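Long-range contact in protein pelota homolog (Archaeoglobus fulgidus, PDB 3OBY), which probably recognises stalled ribosomes and cleaves their mRNA with a metal-dependent endoribonuclease activity, helping to release non-functional ribosomes and clear damaged messages: residues E138-A143 / I154-M159. Numbering follows the deposited sequence.
Sequences EGYAVA and IFEERM
The guanidinium of Arg158 lies nearly parallel to the Tyr140 ring, the planes 8° apart; Tyr140 CE1 sits over one face of the guanidinium, offset toward its rim, 3.4 Å from Arg158 CZ. An extended chain from CG to NE carries it there, alongside the tyrosine. At the ring's edge, in plane, sits Glu156 OE2, which accepts the hydroxyl's hydrogen bond through its anti lone pair; the carboxylate stands 80° to the ring. That same oxygen makes a long, purely electrostatic pairing with Arg158 NH2. On the other side of the sheet, Ala143 CB rests over one face of Phe155, 3.8 Å from the ring centroid, a CH-pi contact; Phe155 CG takes the crowded position between backbone N and carbonyl carbon (chi1 72°). The backbones form the antiparallel hairpin of strands 140-147 and 150-158 at the edge of the mixed sheet in the central eRF1-type domain. Ala141 and Glu157 are a hydrogen-bonded pair, Ala141 N to Glu157 O spanning 2.8 Å. A classic beta bulge sets Ile154 and Phe155 against Ala143, whose O takes a nearly straight bond from Ile154 N (2.5 Å) and a weak one from Phe155 N. Glu157 turns its carboxylate to Lys179 of helix 172-183, which packs against the Ala141 and Phe155 side.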
loop_
_atom_site.group_PDB
_atom_site.type_symbol
_atom_site.label_atom_id
_atom_site.label_comp_id
_atom_site.label_asym_id
_atom_site.label_seq_id
_atom_site.Cartn_x
_atom_site.Cartn_y
_atom_site.Cartn_z
ATOM N N GLU A 138 -23.249 -24.808 -4.304
ATOM C CA GLU A 138 -24.643 -25.209 -4.139
ATOM C C GLU A 138 -24.967 -25.746 -2.750
ATOM O O GLU A 138 -24.370 -26.721 -2.295
ATOM C CB GLU A 138 -25.034 -26.263 -5.178
ATOM C CG GLU A 138 -25.407 -25.712 -6.546
ATOM C CD GLU A 138 -26.152 -26.733 -7.396
ATOM O OE1 GLU A 138 -25.583 -27.811 -7.671
ATOM O OE2 GLU A 138 -27.310 -26.459 -7.783
ATOM N N GLY A 139 -25.911 -25.088 -2.083
ATOM C CA GLY A 139 -26.347 -25.502 -0.761
ATOM C C GLY A 139 -25.347 -25.503 0.381
ATOM O O GLY A 139 -25.592 -26.134 1.408
ATOM N N TYR A 140 -24.228 -24.805 0.231
ATOM C CA TYR A 140 -23.237 -24.770 1.304
ATOM C C TYR A 140 -22.340 -23.538 1.250
ATOM O O TYR A 140 -21.868 -23.143 0.182
ATOM C CB TYR A 140 -22.376 -26.035 1.269
ATOM C CG TYR A 140 -21.340 -26.090 2.365
ATOM C CD1 TYR A 140 -21.712 -25.996 3.706
ATOM C CD2 TYR A 140 -19.988 -26.235 2.063
ATOM C CE1 TYR A 140 -20.763 -26.045 4.720
ATOM C CE2 TYR A 140 -19.032 -26.288 3.067
ATOM C CZ TYR A 140 -19.426 -26.193 4.392
ATOM O OH TYR A 140 -18.481 -26.256 5.387
ATOM N N ALA A 141 -22.103 -22.942 2.416
ATOM C CA ALA A 141 -21.267 -21.756 2.505
ATOM C C ALA A 141 -20.554 -21.651 3.847
ATOM O O ALA A 141 -21.079 -22.053 4.886
ATOM C CB ALA A 141 -22.107 -20.512 2.269
ATOM N N VAL A 142 -19.346 -21.103 3.805
ATOM C CA VAL A 142 -18.530 -20.909 4.995
ATOM C C VAL A 142 -17.817 -19.572 4.874
ATOM O O VAL A 142 -17.238 -19.255 3.834
ATOM C CB VAL A 142 -17.462 -22.013 5.139
ATOM C CG1 VAL A 142 -16.575 -21.728 6.344
ATOM C CG2 VAL A 142 -18.133 -23.355 5.278
ATOM N N ALA A 143 -17.861 -18.789 5.939
ATOM C CA ALA A 143 -17.215 -17.493 5.924
ATOM C C ALA A 143 -16.249 -17.348 7.081
ATOM O O ALA A 143 -16.457 -17.894 8.162
ATOM C CB ALA A 143 -18.256 -16.394 5.978
ATOM N N ILE A 154 -16.355 -17.574 10.675
ATOM C CA ILE A 154 -17.373 -16.835 11.425
ATOM C C ILE A 154 -18.749 -17.482 11.368
ATOM O O ILE A 154 -19.561 -17.293 12.275
ATOM C CB ILE A 154 -17.504 -15.361 10.953
ATOM C CG1 ILE A 154 -17.750 -15.302 9.446
ATOM C CG2 ILE A 154 -16.256 -14.581 11.334
ATOM C CD1 ILE A 154 -17.921 -13.884 8.928
ATOM N N PHE A 155 -19.026 -18.225 10.301
ATOM C CA PHE A 155 -20.303 -18.919 10.188
ATOM C C PHE A 155 -20.354 -19.913 9.045
ATOM O O PHE A 155 -19.475 -19.949 8.188
ATOM C CB PHE A 155 -21.480 -17.936 10.055
ATOM C CG PHE A 155 -21.562 -17.229 8.719
ATOM C CD1 PHE A 155 -21.056 -15.941 8.567
ATOM C CD2 PHE A 155 -22.187 -17.833 7.628
ATOM C CE1 PHE A 155 -21.168 -15.266 7.351
ATOM C CE2 PHE A 155 -22.303 -17.164 6.406
ATOM C CZ PHE A 155 -21.796 -15.878 6.271
ATOM N N GLU A 156 -21.402 -20.727 9.066
ATOM C CA GLU A 156 -21.657 -21.744 8.052
ATOM C C GLU A 156 -23.141 -21.699 7.700
ATOM O O GLU A 156 -23.951 -21.138 8.440
ATOM C CB GLU A 156 -21.331 -23.138 8.581
ATOM C CG GLU A 156 -20.003 -23.716 8.154
ATOM C CD GLU A 156 -19.955 -25.211 8.404
ATOM O OE1 GLU A 156 -20.563 -25.661 9.396
ATOM O OE2 GLU A 156 -19.313 -25.938 7.622
ATOM N N GLU A 157 -23.496 -22.308 6.578
ATOM C CA GLU A 157 -24.882 -22.332 6.153
ATOM C C GLU A 157 -25.038 -23.433 5.119
ATOM O O GLU A 157 -24.257 -23.517 4.171
ATOM C CB GLU A 157 -25.263 -20.978 5.552
ATOM C CG GLU A 157 -26.761 -20.708 5.469
ATOM C CD GLU A 157 -27.439 -20.723 6.825
ATOM O OE1 GLU A 157 -26.856 -20.196 7.776
ATOM O OE2 GLU A 157 -28.558 -21.255 6.940
ATOM N N ARG A 158 -26.034 -24.288 5.310
ATOM C CA ARG A 158 -26.273 -25.373 4.372
ATOM C C ARG A 158 -27.648 -25.235 3.739
ATOM O O ARG A 158 -28.563 -24.676 4.342
ATOM C CB ARG A 158 -26.133 -26.727 5.079
ATOM C CG ARG A 158 -24.695 -27.045 5.496
ATOM C CD ARG A 158 -24.570 -28.365 6.253
ATOM N NE ARG A 158 -23.196 -28.614 6.694
ATOM C CZ ARG A 158 -22.191 -28.950 5.888
ATOM N NH1 ARG A 158 -22.394 -29.088 4.582
ATOM N NH2 ARG A 158 -20.973 -29.133 6.387
ATOM N N MET A 159 -27.775 -25.735 2.513
ATOM C CA MET A 159 -29.028 -25.671 1.770
ATOM C C MET A 159 -30.206 -25.984 2.678
ATOM O O MET A 159 -30.903 -25.076 3.128
ATOM C CB MET A 159 -29.005 -26.656 0.598
ATOM C CG MET A 159 -30.197 -26.533 -0.343
ATOM S SD MET A 159 -30.341 -24.903 -1.126
ATOM C CE MET A 159 -29.730 -25.255 -2.781
#